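Local coordinates for centrosomal protein of 104 kDa (Homo sapiens, PDB 5LPH) that is required for ciliogenesis and for the structural integrity of the ciliary tip, and interacts with tubulin and the Nek1 kinase, at residues A92-I104 with H136-R148. Numbering follows the deposited sequence.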
ATOM      1  N   ALA A  92       8.568 -15.866   6.954  1.00 43.95           N
ATOM      2  CA  ALA A  92       8.457 -16.777   5.814  1.00 42.16           C
ATOM      3  C   ALA A  92       7.091 -16.648   5.136  1.00 41.31           C
ATOM      4  O   ALA A  92       6.994 -16.692   3.909  1.00 39.40           O
ATOM      5  CB  ALA A  92       8.678 -18.206   6.263  1.00 41.35           C
ATOM      6  N   SER A  93       6.044 -16.497   5.945  1.00 40.45           N
ATOM      7  CA  SER A  93       4.692 -16.300   5.438  1.00 41.44           C
ATOM      8  C   SER A  93       4.535 -14.974   4.698  1.00 41.67           C
ATOM      9  O   SER A  93       3.901 -14.926   3.645  1.00 44.26           O
ATOM     10  CB  SER A  93       3.673 -16.406   6.571  1.00 40.67           C
ATOM     11  OG  SER A  93       3.749 -17.693   7.150  1.00 40.33           O
ATOM     12  N   VAL A  94       5.129 -13.915   5.237  1.00 40.88           N
ATOM     13  CA  VAL A  94       5.130 -12.609   4.576  1.00 40.12           C
ATOM     14  C   VAL A  94       5.874 -12.660   3.235  1.00 40.16           C
ATOM     15  O   VAL A  94       5.454 -12.009   2.272  1.00 40.29           O
ATOM     16  CB  VAL A  94       5.689 -11.503   5.508  1.00 39.65           C
ATOM     17  CG1 VAL A  94       5.969 -10.214   4.750  1.00 40.23           C
ATOM     18  CG2 VAL A  94       4.702 -11.230   6.635  1.00 39.08           C
ATOM     19  N   PHE A  95       6.962 -13.429   3.178  1.00 39.05           N
ATOM     20  CA  PHE A  95       7.699 -13.652   1.923  1.00 38.02           C
ATOM     21  C   PHE A  95       6.791 -14.245   0.825  1.00 37.81           C
ATOM     22  O   PHE A  95       6.840 -13.805  -0.324  1.00 37.62           O
ATOM     23  CB  PHE A  95       8.942 -14.533   2.168  1.00 37.05           C
ATOM     24  CG  PHE A  95       9.636 -14.981   0.908  1.00 36.46           C
ATOM     25  CD1 PHE A  95       9.290 -16.181   0.296  1.00 36.08           C
ATOM     26  CD2 PHE A  95      10.640 -14.211   0.337  1.00 36.19           C
ATOM     27  CE1 PHE A  95       9.919 -16.597  -0.866  1.00 36.23           C
ATOM     28  CE2 PHE A  95      11.279 -14.624  -0.826  1.00 36.80           C
ATOM     29  CZ  PHE A  95      10.915 -15.820  -1.428  1.00 36.23           C
ATOM     30  N   LEU A  96       5.974 -15.234   1.185  1.00 37.90           N
ATOM     31  CA  LEU A  96       5.030 -15.846   0.241  1.00 38.34           C
ATOM     32  C   LEU A  96       3.842 -14.936  -0.103  1.00 39.59           C
ATOM     33  O   LEU A  96       3.424 -14.899  -1.258  1.00 39.47           O
ATOM     34  CB  LEU A  96       4.536 -17.204   0.754  1.00 37.64           C
ATOM     35  CG  LEU A  96       5.566 -18.339   0.788  1.00 37.09           C
ATOM     36  CD1 LEU A  96       4.912 -19.594   1.328  1.00 36.88           C
ATOM     37  CD2 LEU A  96       6.171 -18.618  -0.581  1.00 36.59           C
ATOM     38  N   VAL A  97       3.315 -14.210   0.884  1.00 41.01           N
ATOM     39  CA  VAL A  97       2.256 -13.216   0.643  1.00 41.74           C
ATOM     40  C   VAL A  97       2.706 -12.173  -0.377  1.00 42.52           C
ATOM     41  O   VAL A  97       1.978 -11.861  -1.317  1.00 43.13           O
ATOM     42  CB  VAL A  97       1.809 -12.534   1.958  1.00 43.09           C
ATOM     43  CG1 VAL A  97       1.067 -11.218   1.714  1.00 42.80           C
ATOM     44  CG2 VAL A  97       0.935 -13.489   2.755  1.00 42.72           C
ATOM     45  N   ARG A  98       3.919 -11.667  -0.199  1.00 43.91           N
ATOM     46  CA  ARG A  98       4.495 -10.659  -1.091  1.00 46.00           C
ATOM     47  C   ARG A  98       4.496 -11.077  -2.569  1.00 45.25           C
ATOM     48  O   ARG A  98       4.195 -10.270  -3.442  1.00 45.46           O
ATOM     49  CB  ARG A  98       5.921 -10.327  -0.633  1.00 47.22           C
ATOM     50  CG  ARG A  98       6.616  -9.212  -1.388  1.00 49.31           C
ATOM     51  CD  ARG A  98       8.028  -9.027  -0.869  1.00 50.94           C
ATOM     52  NE  ARG A  98       8.866  -8.292  -1.816  1.00 51.74           N
ATOM     53  CZ  ARG A  98       8.995  -6.966  -1.872  1.00 55.74           C
ATOM     54  NH1 ARG A  98       8.332  -6.165  -1.035  1.00 59.00           N
ATOM     55  NH2 ARG A  98       9.805  -6.427  -2.780  1.00 56.09           N
ATOM     56  N   ARG A  99       4.850 -12.324  -2.846  1.00 46.84           N
ATOM     57  CA  ARG A  99       4.870 -12.812  -4.229  1.00 48.81           C
ATOM     58  C   ARG A  99       3.443 -13.094  -4.743  1.00 44.91           C
ATOM     59  O   ARG A  99       3.113 -12.742  -5.878  1.00 42.99           O
ATOM     60  CB  ARG A  99       5.868 -13.963  -4.385  1.00 51.68           C
ATOM     61  CG  ARG A  99       5.531 -15.290  -3.747  1.00 55.76           C
ATOM     62  CD  ARG A  99       6.514 -16.363  -4.188  1.00 58.95           C
ATOM     63  NE  ARG A  99       6.160 -16.987  -5.474  1.00 59.42           N
ATOM     64  CZ  ARG A  99       6.748 -16.769  -6.658  1.00 60.51           C
ATOM     65  NH1 ARG A  99       7.771 -15.924  -6.806  1.00 61.25           N
ATOM     66  NH2 ARG A  99       6.305 -17.429  -7.729  1.00 60.88           N
ATOM     67  N   ALA A 100       2.582 -13.620  -3.873  1.00 41.35           N
ATOM     68  CA  ALA A 100       1.184 -13.889  -4.220  1.00 40.14           C
ATOM     69  C   ALA A 100       0.325 -12.635  -4.463  1.00 40.65           C
ATOM     70  O   ALA A 100      -0.693 -12.720  -5.152  1.00 38.82           O
ATOM     71  CB  ALA A 100       0.534 -14.760  -3.160  1.00 39.38           C
ATOM     72  N   ILE A 101       0.727 -11.486  -3.917  1.00 39.17           N
ATOM     73  CA  ILE A 101       0.088 -10.207  -4.254  1.00 38.18           C
ATOM     74  C   ILE A 101       0.257  -9.862  -5.744  1.00 37.80           C
ATOM     75  O   ILE A 101      -0.594  -9.181  -6.315  1.00 37.04           O
ATOM     76  CB  ILE A 101       0.578  -9.058  -3.331  1.00 37.84           C
ATOM     77  CG1 ILE A 101      -0.008  -9.244  -1.925  1.00 38.26           C
ATOM     78  CG2 ILE A 101       0.148  -7.694  -3.852  1.00 37.91           C
ATOM     79  CD1 ILE A 101       0.698  -8.453  -0.840  1.00 38.97           C
ATOM     80  N   LYS A 102       1.333 -10.338  -6.370  1.00 38.78           N
ATOM     81  CA  LYS A 102       1.533 -10.184  -7.820  1.00 41.58           C
ATOM     82  C   LYS A 102       0.913 -11.310  -8.681  1.00 39.63           C
ATOM     83  O   LYS A 102       1.231 -11.407  -9.865  1.00 39.83           O
ATOM     84  CB  LYS A 102       3.038 -10.058  -8.137  1.00 45.71           C
ATOM     85  CG  LYS A 102       3.647  -8.708  -7.787  1.00 50.16           C
ATOM     86  CD  LYS A 102       5.172  -8.723  -7.874  1.00 54.05           C
ATOM     87  CE  LYS A 102       5.803  -9.344  -6.630  1.00 57.14           C
ATOM     88  NZ  LYS A 102       7.289  -9.223  -6.594  1.00 59.18           N
ATOM     89  N   ASP A 103       0.030 -12.144  -8.126  1.00 38.44           N
ATOM     90  CA  ASP A 103      -0.445 -13.325  -8.864  1.00 40.11           C
ATOM     91  C   ASP A 103      -1.325 -12.952 -10.059  1.00 38.99           C
ATOM     92  O   ASP A 103      -2.069 -11.976 -10.010  1.00 40.42           O
ATOM     93  CB  ASP A 103      -1.200 -14.315  -7.964  1.00 40.37           C
ATOM     94  CG  ASP A 103      -1.151 -15.739  -8.502  1.00 42.85           C
ATOM     95  OD1 ASP A 103      -0.153 -16.440  -8.212  1.00 42.47           O
ATOM     96  OD2 ASP A 103      -2.091 -16.160  -9.218  1.00 43.34           O
ATOM     97  N   ILE A 104      -1.224 -13.749 -11.121  1.00 37.20           N
ATOM     98  CA  ILE A 104      -2.009 -13.550 -12.351  1.00 36.09           C
ATOM     99  C   ILE A 104      -3.454 -14.082 -12.270  1.00 34.52           C
ATOM    100  O   ILE A 104      -4.221 -13.904 -13.216  1.00 34.55           O
ATOM    101  CB  ILE A 104      -1.280 -14.138 -13.593  1.00 36.79           C
ATOM    102  CG1 ILE A 104      -1.100 -15.668 -13.490  1.00 37.47           C
ATOM    103  CG2 ILE A 104       0.077 -13.464 -13.767  1.00 37.10           C
ATOM    104  CD1 ILE A 104      -0.504 -16.311 -14.730  1.00 37.86           C
ATOM    105  N   HIS A 136       7.144  -4.842   9.758  1.00 46.70           N
ATOM    106  CA  HIS A 136       7.699  -5.733   8.733  1.00 48.07           C
ATOM    107  C   HIS A 136       6.628  -6.213   7.725  1.00 45.95           C
ATOM    108  O   HIS A 136       6.860  -6.167   6.520  1.00 42.67           O
ATOM    109  CB  HIS A 136       8.417  -6.924   9.379  1.00 49.33           C
ATOM    110  CG  HIS A 136       9.038  -7.855   8.387  1.00 50.51           C
ATOM    111  ND1 HIS A 136      10.251  -7.604   7.782  1.00 50.79           N
ATOM    112  CD2 HIS A 136       8.599  -9.029   7.878  1.00 51.24           C
ATOM    113  CE1 HIS A 136      10.538  -8.589   6.950  1.00 50.61           C
ATOM    114  NE2 HIS A 136       9.551  -9.466   6.992  1.00 51.62           N
ATOM    115  N   CYS A 137       5.469  -6.643   8.223  1.00 44.29           N
ATOM    116  CA  CYS A 137       4.346  -7.035   7.361  1.00 45.61           C
ATOM    117  C   CYS A 137       3.940  -5.919   6.411  1.00 45.54           C
ATOM    118  O   CYS A 137       3.781  -6.130   5.206  1.00 44.17           O
ATOM    119  CB  CYS A 137       3.130  -7.432   8.195  1.00 46.49           C
ATOM    120  SG  CYS A 137       3.379  -8.909   9.195  1.00 48.89           S
ATOM    121  N   VAL A 138       3.804  -4.722   6.969  1.00 45.07           N
ATOM    122  CA  VAL A 138       3.375  -3.556   6.211  1.00 43.95           C
ATOM    123  C   VAL A 138       4.420  -3.142   5.166  1.00 43.66           C
ATOM    124  O   VAL A 138       4.073  -2.948   3.998  1.00 42.61           O
ATOM    125  CB  VAL A 138       3.019  -2.391   7.164  1.00 44.69           C
ATOM    126  CG1 VAL A 138       2.805  -1.096   6.402  1.00 44.87           C
ATOM    127  CG2 VAL A 138       1.769  -2.739   7.959  1.00 44.27           C
ATOM    128  N   GLU A 139       5.682  -3.023   5.576  1.00 44.92           N
ATOM    129  CA  GLU A 139       6.755  -2.551   4.677  1.00 47.80           C
ATOM    130  C   GLU A 139       7.037  -3.487   3.501  1.00 46.83           C
ATOM    131  O   GLU A 139       7.386  -3.029   2.417  1.00 46.58           O
ATOM    132  CB  GLU A 139       8.059  -2.298   5.456  1.00 51.82           C
ATOM    133  CG  GLU A 139       7.980  -1.136   6.439  1.00 56.48           C
ATOM    134  CD  GLU A 139       9.116  -1.111   7.462  1.00 60.89           C
ATOM    135  OE1 GLU A 139       9.543  -2.196   7.912  1.00 62.09           O
ATOM    136  OE2 GLU A 139       9.571  -0.004   7.841  1.00 63.51           O
ATOM    137  N   ARG A 140       6.901  -4.792   3.722  1.00 46.96           N
ATOM    138  CA  ARG A 140       7.140  -5.784   2.667  1.00 46.44           C
ATOM    139  C   ARG A 140       5.981  -5.969   1.693  1.00 45.84           C
ATOM    140  O   ARG A 140       6.212  -6.468   0.593  1.00 46.67           O
ATOM    141  CB  ARG A 140       7.498  -7.143   3.281  1.00 47.62           C
ATOM    142  CG  ARG A 140       8.772  -7.165   4.118  1.00 48.09           C
ATOM    143  CD  ARG A 140      10.002  -6.760   3.324  1.00 48.69           C
ATOM    144  NE  ARG A 140      10.314  -7.692   2.242  1.00 49.89           N
ATOM    145  CZ  ARG A 140      11.125  -7.436   1.212  1.00 51.17           C
ATOM    146  NH1 ARG A 140      11.715  -6.248   1.069  1.00 52.90           N
ATOM    147  NH2 ARG A 140      11.347  -8.378   0.304  1.00 52.90           N
ATOM    148  N   THR A 141       4.759  -5.586   2.082  1.00 43.74           N
ATOM    149  CA  THR A 141       3.557  -5.832   1.270  1.00 42.57           C
ATOM    150  C   THR A 141       2.927  -4.595   0.642  1.00 42.62           C
ATOM    151  O   THR A 141       2.459  -4.676  -0.494  1.00 41.92           O
ATOM    152  CB  THR A 141       2.469  -6.566   2.073  1.00 41.89           C
ATOM    153  OG1 THR A 141       2.073  -5.778   3.199  1.00 43.42           O
ATOM    154  CG2 THR A 141       2.979  -7.916   2.542  1.00 41.69           C
ATOM    155  N   ILE A 142       2.902  -3.464   1.352  1.00 44.38           N
ATOM    156  CA  ILE A 142       2.180  -2.281   0.848  1.00 46.27           C
ATOM    157  C   ILE A 142       2.720  -1.748  -0.491  1.00 44.46           C
ATOM    158  O   ILE A 142       1.921  -1.433  -1.371  1.00 41.48           O
ATOM    159  CB  ILE A 142       2.010  -1.134   1.913  1.00 49.49           C
ATOM    160  CG1 ILE A 142       1.158   0.031   1.391  1.00 49.62           C
ATOM    161  CG2 ILE A 142       3.306  -0.447   2.308  1.00 51.51           C
ATOM    162  CD1 ILE A 142      -0.231  -0.336   0.966  1.00 52.12           C
ATOM    163  N   PRO A 143       4.060  -1.675  -0.668  1.00 43.92           N
ATOM    164  CA  PRO A 143       4.565  -1.194  -1.965  1.00 43.97           C
ATOM    165  C   PRO A 143       4.179  -2.090  -3.152  1.00 44.66           C
ATOM    166  O   PRO A 143       3.908  -1.589  -4.242  1.00 44.33           O
ATOM    167  CB  PRO A 143       6.091  -1.182  -1.773  1.00 43.72           C
ATOM    168  CG  PRO A 143       6.304  -1.219  -0.300  1.00 45.02           C
ATOM    169  CD  PRO A 143       5.178  -2.060   0.214  1.00 44.45           C
ATOM    170  N   VAL A 144       4.142  -3.398  -2.921  1.00 43.89           N
ATOM    171  CA  VAL A 144       3.763  -4.355  -3.956  1.00 44.18           C
ATOM    172  C   VAL A 144       2.259  -4.254  -4.221  1.00 43.40           C
ATOM    173  O   VAL A 144       1.808  -4.367  -5.363  1.00 41.77           O
ATOM    174  CB  VAL A 144       4.141  -5.796  -3.556  1.00 45.80           C
ATOM    175  CG1 VAL A 144       3.775  -6.770  -4.662  1.00 46.95           C
ATOM    176  CG2 VAL A 144       5.634  -5.887  -3.263  1.00 46.62           C
ATOM    177  N   LEU A 145       1.493  -4.035  -3.159  1.00 42.34           N
ATOM    178  CA  LEU A 145       0.055  -3.843  -3.274  1.00 43.28           C
ATOM    179  C   LEU A 145      -0.304  -2.549  -4.015  1.00 43.32           C
ATOM    180  O   LEU A 145      -1.282  -2.523  -4.765  1.00 42.78           O
ATOM    181  CB  LEU A 145      -0.580  -3.874  -1.885  1.00 45.07           C
ATOM    182  CG  LEU A 145      -2.056  -4.233  -1.749  1.00 48.32           C
ATOM    183  CD1 LEU A 145      -2.479  -5.446  -2.568  1.00 50.75           C
ATOM    184  CD2 LEU A 145      -2.356  -4.484  -0.287  1.00 49.95           C
ATOM    185  N   LEU A 146       0.497  -1.495  -3.826  1.00 44.28           N
ATOM    186  CA  LEU A 146       0.322  -0.239  -4.578  1.00 45.24           C
ATOM    187  C   LEU A 146       0.549  -0.401  -6.079  1.00 44.32           C
ATOM    188  O   LEU A 146      -0.121   0.264  -6.861  1.00 43.92           O
ATOM    189  CB  LEU A 146       1.230   0.885  -4.058  1.00 45.57           C
ATOM    190  CG  LEU A 146       0.732   1.709  -2.868  1.00 46.76           C
ATOM    191  CD1 LEU A 146       1.871   2.596  -2.377  1.00 47.08           C
ATOM    192  CD2 LEU A 146      -0.492   2.548  -3.224  1.00 45.14           C
ATOM    193  N   THR A 147       1.492  -1.255  -6.478  1.00 43.72           N
ATOM    194  CA  THR A 147       1.672  -1.588  -7.901  1.00 44.63           C
ATOM    195  C   THR A 147       0.409  -2.215  -8.514  1.00 43.09           C
ATOM    196  O   THR A 147       0.079  -1.913  -9.659  1.00 42.00           O
ATOM    197  CB  THR A 147       2.878  -2.514  -8.172  1.00 45.97           C
ATOM    198  OG1 THR A 147       2.777  -3.685  -7.363  1.00 49.41           O
ATOM    199  CG2 THR A 147       4.188  -1.797  -7.888  1.00 45.57           C
ATOM    200  N   ARG A 148      -0.307  -3.045  -7.748  1.00 42.28           N
ATOM    201  CA  ARG A 148      -1.582  -3.621  -8.207  1.00 42.62           C
ATOM    202  C   ARG A 148      -2.738  -2.613  -8.342  1.00 43.37           C
ATOM    203  O   ARG A 148      -3.747  -2.933  -8.975  1.00 41.77           O
ATOM    204  CB  ARG A 148      -2.045  -4.789  -7.312  1.00 43.05           C
ATOM    205  CG  ARG A 148      -1.112  -5.998  -7.200  1.00 43.25           C
ATOM    206  CD  ARG A 148      -0.555  -6.522  -8.521  1.00 43.27           C
ATOM    207  NE  ARG A 148      -1.572  -6.960  -9.486  1.00 44.50           N
ATOM    208  CZ  ARG A 148      -2.171  -8.156  -9.522  1.00 43.59           C
ATOM    209  NH1 ARG A 148      -1.914  -9.103  -8.623  1.00 43.83           N
ATOM    210  NH2 ARG A 148      -3.058  -8.410 -10.477  1.00 43.72           N
TER
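R98 reaches across to R140 and V144 with an extended chain, its CG anti to the backbone N. Followed outward, CB lies only loosely near the R140 carbonyl; R98 CG passes 3.4 Å from R140 O and also borders V144 CG2, and R98 CD touches both R140 O and R140 NH2. Beyond them R140 NH2 stands over one face of the R98 guanidinium, nearest NE, and the two guanidinium groups stack with centres 3.8 Å apart and planes 17° from parallel. The opposite face of the R98 group takes V144 CG2. At the tip, R98 NH1 donates to R140 O over 2.7 Å (N-H...O 149°), a bond that lies in the R98 guanidinium plane and probably helps hold two like charges face to face. Cutting R98 back to an alanine is likely to leave R140 O without this donor and R140 without its stacking partner, and to open a gap beside V144 CG2. Toward the start of the segments, V94 is a knob in a hole formed by H136, C137, R140 and T141, V94 CG2 lying 3.7 Å from C137 SG. Further along, I101 CG2 meets V144 CG1 as well as L145 CD1. R148 closes the far end: R148 NH1 donates to I101 O at 2.7 Å and weakly to D103 O, while its NH2 forms a salt bridge with D151. The axes of 92-100 and 136-147, on helices 83-100 and 131-147, approach to 9.2 Å at 6° from parallel: two neighbouring helices packed directly side by side, with helix 106-126, which joins them in sequence, against both, the layered stacking characteristic of HEAT repeats in a TOG domain.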